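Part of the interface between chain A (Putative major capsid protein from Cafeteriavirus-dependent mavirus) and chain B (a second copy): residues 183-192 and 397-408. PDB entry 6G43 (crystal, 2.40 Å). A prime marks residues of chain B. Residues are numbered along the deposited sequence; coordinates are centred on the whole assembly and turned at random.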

ATOM      1  N   ALA A 183      18.589 -13.115   9.726  1.00 24.20           N
ATOM      2  CA  ALA A 183      19.325 -13.357  10.963  1.00 24.60           C
ATOM      3  C   ALA A 183      20.757 -12.832  10.864  1.00 25.14           C
ATOM      4  O   ALA A 183      21.371 -12.867   9.795  1.00 24.98           O
ATOM      5  CB  ALA A 183      19.327 -14.844  11.292  1.00 24.36           C
ATOM      6  N   TYR A 184      21.277 -12.350  11.989  1.00 25.97           N
ATOM      7  CA  TYR A 184      22.602 -11.734  12.046  1.00 26.61           C
ATOM      8  C   TYR A 184      23.151 -11.765  13.470  1.00 27.29           C
ATOM      9  O   TYR A 184      22.419 -12.023  14.426  1.00 26.85           O
ATOM     10  CB  TYR A 184      22.526 -10.275  11.571  1.00 26.54           C
ATOM     11  CG  TYR A 184      21.911  -9.357  12.607  1.00 26.53           C
ATOM     12  CD1 TYR A 184      20.536  -9.360  12.840  1.00 26.38           C
ATOM     13  CD2 TYR A 184      22.712  -8.517  13.390  1.00 26.43           C
ATOM     14  CE1 TYR A 184      19.972  -8.542  13.810  1.00 26.42           C
ATOM     15  CE2 TYR A 184      22.157  -7.697  14.360  1.00 26.28           C
ATOM     16  CZ  TYR A 184      20.787  -7.710  14.564  1.00 26.46           C
ATOM     17  OH  TYR A 184      20.229  -6.898  15.518  1.00 26.65           O
ATOM     18  N   TYR A 185      24.444 -11.479  13.594  1.00 28.78           N
ATOM     19  CA  TYR A 185      25.071 -11.230  14.892  1.00 29.72           C
ATOM     20  C   TYR A 185      26.354 -10.416  14.723  1.00 30.35           C
ATOM     21  O   TYR A 185      27.274 -10.842  14.026  1.00 30.13           O
ATOM     22  CB  TYR A 185      25.377 -12.535  15.634  1.00 30.14           C
ATOM     23  CG  TYR A 185      26.193 -12.305  16.891  1.00 30.61           C
ATOM     24  CD1 TYR A 185      25.650 -11.614  17.975  1.00 30.85           C
ATOM     25  CD2 TYR A 185      27.516 -12.742  16.984  1.00 30.79           C
ATOM     26  CE1 TYR A 185      26.394 -11.381  19.123  1.00 31.23           C
ATOM     27  CE2 TYR A 185      28.269 -12.514  18.128  1.00 30.96           C
ATOM     28  CZ  TYR A 185      27.703 -11.835  19.194  1.00 31.37           C
ATOM     29  OH  TYR A 185      28.440 -11.608  20.333  1.00 32.17           O
ATOM     30  N   ILE A 186      26.402  -9.256  15.378  1.00 31.40           N
ATOM     31  CA  ILE A 186      27.582  -8.391  15.385  1.00 32.00           C
ATOM     32  C   ILE A 186      28.490  -8.820  16.537  1.00 32.75           C
ATOM     33  O   ILE A 186      28.041  -8.906  17.685  1.00 33.04           O
ATOM     34  CB  ILE A 186      27.186  -6.911  15.575  1.00 32.08           C
ATOM     35  CG1 ILE A 186      26.170  -6.476  14.513  1.00 32.11           C
ATOM     36  CG2 ILE A 186      28.406  -5.999  15.485  1.00 32.04           C
ATOM     37  CD1 ILE A 186      25.273  -5.357  14.979  1.00 32.23           C
ATOM     38  N   HIS A 187      29.760  -9.085  16.231  1.00 33.38           N
ATOM     39  CA  HIS A 187      30.746  -9.462  17.246  1.00 34.61           C
ATOM     40  C   HIS A 187      31.046  -8.246  18.135  1.00 35.04           C
ATOM     41  O   HIS A 187      30.980  -7.111  17.652  1.00 34.85           O
ATOM     42  CB  HIS A 187      32.042  -9.942  16.588  1.00 34.99           C
ATOM     43  CG  HIS A 187      31.930 -11.267  15.896  1.00 35.75           C
ATOM     44  ND1 HIS A 187      32.849 -12.277  16.077  1.00 36.58           N
ATOM     45  CD2 HIS A 187      31.018 -11.744  15.014  1.00 35.96           C
ATOM     46  CE1 HIS A 187      32.508 -13.320  15.340  1.00 36.22           C
ATOM     47  NE2 HIS A 187      31.402 -13.022  14.686  1.00 36.03           N
ATOM     48  N   PRO A 188      31.377  -8.469  19.427  1.00 35.68           N
ATOM     49  CA  PRO A 188      31.665  -7.334  20.319  1.00 35.81           C
ATOM     50  C   PRO A 188      32.742  -6.389  19.767  1.00 35.70           C
ATOM     51  O   PRO A 188      33.773  -6.851  19.271  1.00 35.24           O
ATOM     52  CB  PRO A 188      32.151  -8.007  21.608  1.00 36.21           C
ATOM     53  CG  PRO A 188      31.540  -9.365  21.582  1.00 36.58           C
ATOM     54  CD  PRO A 188      31.494  -9.759  20.134  1.00 36.34           C
ATOM     55  N   ARG A 189      32.473  -5.088  19.838  1.00 35.57           N
ATOM     56  CA  ARG A 189      33.381  -4.060  19.346  1.00 35.76           C
ATOM     57  C   ARG A 189      34.066  -3.379  20.525  1.00 35.94           C
ATOM     58  O   ARG A 189      33.401  -2.765  21.365  1.00 35.02           O
ATOM     59  CB  ARG A 189      32.609  -3.013  18.545  1.00 35.63           C
ATOM     60  CG  ARG A 189      31.870  -3.557  17.333  1.00 35.54           C
ATOM     61  CD  ARG A 189      31.069  -2.452  16.665  1.00 35.36           C
ATOM     62  NE  ARG A 189      31.939  -1.393  16.150  1.00 34.97           N
ATOM     63  CZ  ARG A 189      31.544  -0.175  15.777  1.00 34.90           C
ATOM     64  NH1 ARG A 189      30.264   0.197  15.844  1.00 34.75           N
ATOM     65  NH2 ARG A 189      32.450   0.692  15.330  1.00 35.29           N
ATOM     66  N   ALA A 190      35.391  -3.496  20.586  1.00 36.45           N
ATOM     67  CA  ALA A 190      36.183  -2.836  21.622  1.00 36.72           C
ATOM     68  C   ALA A 190      36.299  -1.343  21.327  1.00 36.77           C
ATOM     69  O   ALA A 190      36.190  -0.918  20.170  1.00 36.57           O
ATOM     70  CB  ALA A 190      37.565  -3.469  21.707  1.00 36.98           C
ATOM     71  N   ALA A 191      36.516  -0.553  22.374  1.00 36.89           N
ATOM     72  CA  ALA A 191      36.734   0.886  22.230  1.00 37.02           C
ATOM     73  C   ALA A 191      38.040   1.125  21.470  1.00 36.59           C
ATOM     74  O   ALA A 191      39.071   0.535  21.799  1.00 36.54           O
ATOM     75  CB  ALA A 191      36.779   1.557  23.593  1.00 37.03           C
ATOM     76  N   GLY A 192      37.973   1.964  20.437  1.00 36.30           N
ATOM     77  CA  GLY A 192      39.118   2.242  19.564  1.00 36.07           C
ATOM     78  C   GLY A 192      39.309   1.303  18.379  1.00 35.79           C
ATOM     79  O   GLY A 192      40.240   1.494  17.593  1.00 36.03           O
TER
ATOM     80  N   ALA B 397      13.711 -11.331  17.435  1.00 22.36           N
ATOM     81  CA  ALA B 397      15.159 -11.167  17.427  1.00 22.46           C
ATOM     82  C   ALA B 397      15.514  -9.730  17.754  1.00 22.73           C
ATOM     83  O   ALA B 397      14.655  -8.841  17.714  1.00 22.83           O
ATOM     84  CB  ALA B 397      15.721 -11.530  16.062  1.00 22.33           C
ATOM     85  N   LEU B 398      16.793  -9.513  18.053  1.00 22.90           N
ATOM     86  CA  LEU B 398      17.314  -8.182  18.350  1.00 22.92           C
ATOM     87  C   LEU B 398      17.128  -7.271  17.139  1.00 22.78           C
ATOM     88  O   LEU B 398      17.697  -7.523  16.078  1.00 22.96           O
ATOM     89  CB  LEU B 398      18.798  -8.265  18.724  1.00 22.89           C
ATOM     90  CG  LEU B 398      19.495  -6.963  19.137  1.00 22.96           C
ATOM     91  CD1 LEU B 398      18.821  -6.334  20.347  1.00 22.72           C
ATOM     92  CD2 LEU B 398      20.969  -7.230  19.414  1.00 22.92           C
ATOM     93  N   ALA B 399      16.319  -6.228  17.314  1.00 22.66           N
ATOM     94  CA  ALA B 399      15.914  -5.335  16.225  1.00 22.54           C
ATOM     95  C   ALA B 399      16.900  -4.204  15.910  1.00 22.35           C
ATOM     96  O   ALA B 399      16.838  -3.638  14.814  1.00 22.08           O
ATOM     97  CB  ALA B 399      14.538  -4.750  16.528  1.00 22.56           C
ATOM     98  N   ASN B 400      17.783  -3.865  16.854  1.00 22.31           N
ATOM     99  CA  ASN B 400      18.717  -2.744  16.679  1.00 22.34           C
ATOM    100  C   ASN B 400      20.135  -3.080  17.162  1.00 22.79           C
ATOM    101  O   ASN B 400      20.696  -2.410  18.032  1.00 22.39           O
ATOM    102  CB  ASN B 400      18.164  -1.472  17.352  1.00 21.91           C
ATOM    103  CG  ASN B 400      17.959  -1.627  18.854  1.00 21.70           C
ATOM    104  OD1 ASN B 400      17.977  -2.734  19.391  1.00 21.52           O
ATOM    105  ND2 ASN B 400      17.779  -0.504  19.540  1.00 21.78           N
ATOM    106  N   GLY B 401      20.714  -4.101  16.538  1.00 23.52           N
ATOM    107  CA  GLY B 401      22.044  -4.606  16.892  1.00 23.77           C
ATOM    108  C   GLY B 401      23.187  -3.605  16.835  1.00 24.30           C
ATOM    109  O   GLY B 401      24.088  -3.655  17.674  1.00 24.18           O
ATOM    110  N   LEU B 402      23.167  -2.714  15.844  1.00 24.84           N
ATOM    111  CA  LEU B 402      24.213  -1.690  15.692  1.00 25.44           C
ATOM    112  C   LEU B 402      24.155  -0.642  16.801  1.00 25.93           C
ATOM    113  O   LEU B 402      25.194  -0.233  17.320  1.00 26.18           O
ATOM    114  CB  LEU B 402      24.130  -1.013  14.319  1.00 25.35           C
ATOM    115  CG  LEU B 402      24.397  -1.954  13.141  1.00 25.31           C
ATOM    116  CD1 LEU B 402      23.811  -1.429  11.838  1.00 25.19           C
ATOM    117  CD2 LEU B 402      25.889  -2.224  12.994  1.00 25.33           C
ATOM    118  N   THR B 403      22.943  -0.210  17.149  1.00 26.52           N
ATOM    119  CA  THR B 403      22.719   0.682  18.290  1.00 27.12           C
ATOM    120  C   THR B 403      23.269   0.109  19.602  1.00 28.01           C
ATOM    121  O   THR B 403      23.855   0.843  20.398  1.00 28.71           O
ATOM    122  CB  THR B 403      21.216   0.985  18.479  1.00 26.97           C
ATOM    123  OG1 THR B 403      20.663   1.470  17.249  1.00 26.64           O
ATOM    124  CG2 THR B 403      20.994   2.029  19.580  1.00 26.99           C
ATOM    125  N   VAL B 404      23.069  -1.191  19.818  1.00 28.89           N
ATOM    126  CA  VAL B 404      23.489  -1.864  21.055  1.00 30.14           C
ATOM    127  C   VAL B 404      24.989  -2.160  21.062  1.00 30.95           C
ATOM    128  O   VAL B 404      25.654  -1.959  22.078  1.00 31.18           O
ATOM    129  CB  VAL B 404      22.710  -3.181  21.281  1.00 30.25           C
ATOM    130  CG1 VAL B 404      23.188  -3.899  22.540  1.00 30.38           C
ATOM    131  CG2 VAL B 404      21.218  -2.903  21.391  1.00 30.14           C
ATOM    132  N   ALA B 405      25.504  -2.658  19.939  1.00 31.85           N
ATOM    133  CA  ALA B 405      26.925  -2.995  19.799  1.00 32.50           C
ATOM    134  C   ALA B 405      27.862  -1.780  19.796  1.00 33.20           C
ATOM    135  O   ALA B 405      29.063  -1.933  20.026  1.00 33.61           O
ATOM    136  CB  ALA B 405      27.142  -3.822  18.540  1.00 32.38           C
ATOM    137  N   ASP B 406      27.316  -0.596  19.515  1.00 34.23           N
ATOM    138  CA  ASP B 406      28.036   0.677  19.615  1.00 35.20           C
ATOM    139  C   ASP B 406      28.864   0.756  20.914  1.00 36.33           C
ATOM    140  O   ASP B 406      28.294   0.653  22.004  1.00 36.20           O
ATOM    141  CB  ASP B 406      27.016   1.826  19.561  1.00 35.15           C
ATOM    142  CG  ASP B 406      27.660   3.212  19.520  1.00 35.35           C
ATOM    143  OD1 ASP B 406      28.891   3.330  19.336  1.00 36.19           O
ATOM    144  OD2 ASP B 406      26.912   4.203  19.664  1.00 35.43           O
ATOM    145  N   PRO B 407      30.205   0.915  20.804  1.00 37.90           N
ATOM    146  CA  PRO B 407      31.044   0.970  22.019  1.00 38.79           C
ATOM    147  C   PRO B 407      30.784   2.173  22.944  1.00 39.31           C
ATOM    148  O   PRO B 407      31.102   2.101  24.134  1.00 40.11           O
ATOM    149  CB  PRO B 407      32.477   1.007  21.463  1.00 38.80           C
ATOM    150  CG  PRO B 407      32.337   1.518  20.072  1.00 38.84           C
ATOM    151  CD  PRO B 407      31.033   0.961  19.581  1.00 38.40           C
ATOM    152  N   ALA B 408      30.217   3.253  22.401  1.00 39.47           N
ATOM    153  CA  ALA B 408      29.745   4.395  23.195  1.00 40.02           C
ATOM    154  C   ALA B 408      28.707   4.014  24.269  1.00 40.43           C
ATOM    155  O   ALA B 408      28.635   4.658  25.316  1.00 40.16           O
ATOM    156  CB  ALA B 408      29.174   5.464  22.272  1.00 39.63           C
TER
HETATM  157  O   HOH W   1      27.627  -0.606  16.176  1.00 21.08           O

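The contact pairs an extended segment of chain A with a short helix of chain B. Residues up to Ile186 form a strand that continues into a loop, while Gly401′ to Ala405′ make a single helical stretch whose backbone bonds include Ala405′ N to Gly401′ O (2.9 Å) and Asp406′ N to Leu402′ O (3.1 Å). The strand and helix axes run in nearly the same direction, 15° apart, and approach to 9.1 Å. The two chains therefore advance together: the CA atoms of Ile186 and Gly401′ lie 6.9 Å apart, and farther along those of Ala191 and Pro407′ are 5.7 Å apart. Together the stretches bury 456 Å², most of the chain A share coming from Arg189, Tyr184 and Ile186.

Tyr184 engages the start of the helix. Its CA-to-CB bond points sideways, but with chi1 in the p well the ring carries the hydroxyl to the chain B backbone. There Tyr184 OH donates a hydrogen bond to Leu398′ O at 2.7 Å and accepts a weak one from Gly401′ N at 3.0 Å, where the N-H...O angle is only 122°. The hydroxyl thus serves both a carbonyl in the loop before the helix and an amide in its first turn, where backbone N-H groups lack acceptors from a preceding turn. Leu398′ O and Gly401′ CA both lie at the edge of the ring, near its plane. The absence of a side chain at Gly401′ matters to this fit: an ideal CB would point toward chain A and fall 2.5 Å from Tyr184 OH, a clash, and 3.1 Å from Ile186 CD1.

Ile186, two residues on, points toward the helix and supplies the apolar part of the contact. Its CD1 reaches the backbone left open by the glycine, 3.3 Å from Gly401′ C, and also packs 3.8 Å from Leu402′ CD2. Its CG2 meets Ala405′ CB at 4.0 Å, one helical turn farther on. The Ala405′ side chain is also directed toward chain A, and the Ile186 side chain touches both Gly401′ and Ala405′.

Arg189 covers the end of the helix and the residues that follow. With chi2 in t and chi3 in p, the aliphatic part passes the helix end, its CD 3.9 Å from Ala405′ O. The guanidinium takes Pro407′ CD over one face, with Arg189 NH1 3.9 Å from that carbon, a contact that sets a flat polar group against an aliphatic ring without a direct hydrogen bond between them. Polar contact with the helix is instead made through water 1, which accepts from Arg189 NH1 at 2.8 Å and donates to Leu402′ O at 2.7 Å. Pro407′ also meets the chain A backbone: its CB lies 3.9 Å from Arg189 O and 4.3 Å from Ala191 CA, so that the proline ring packs against both the guanidinium and the loop.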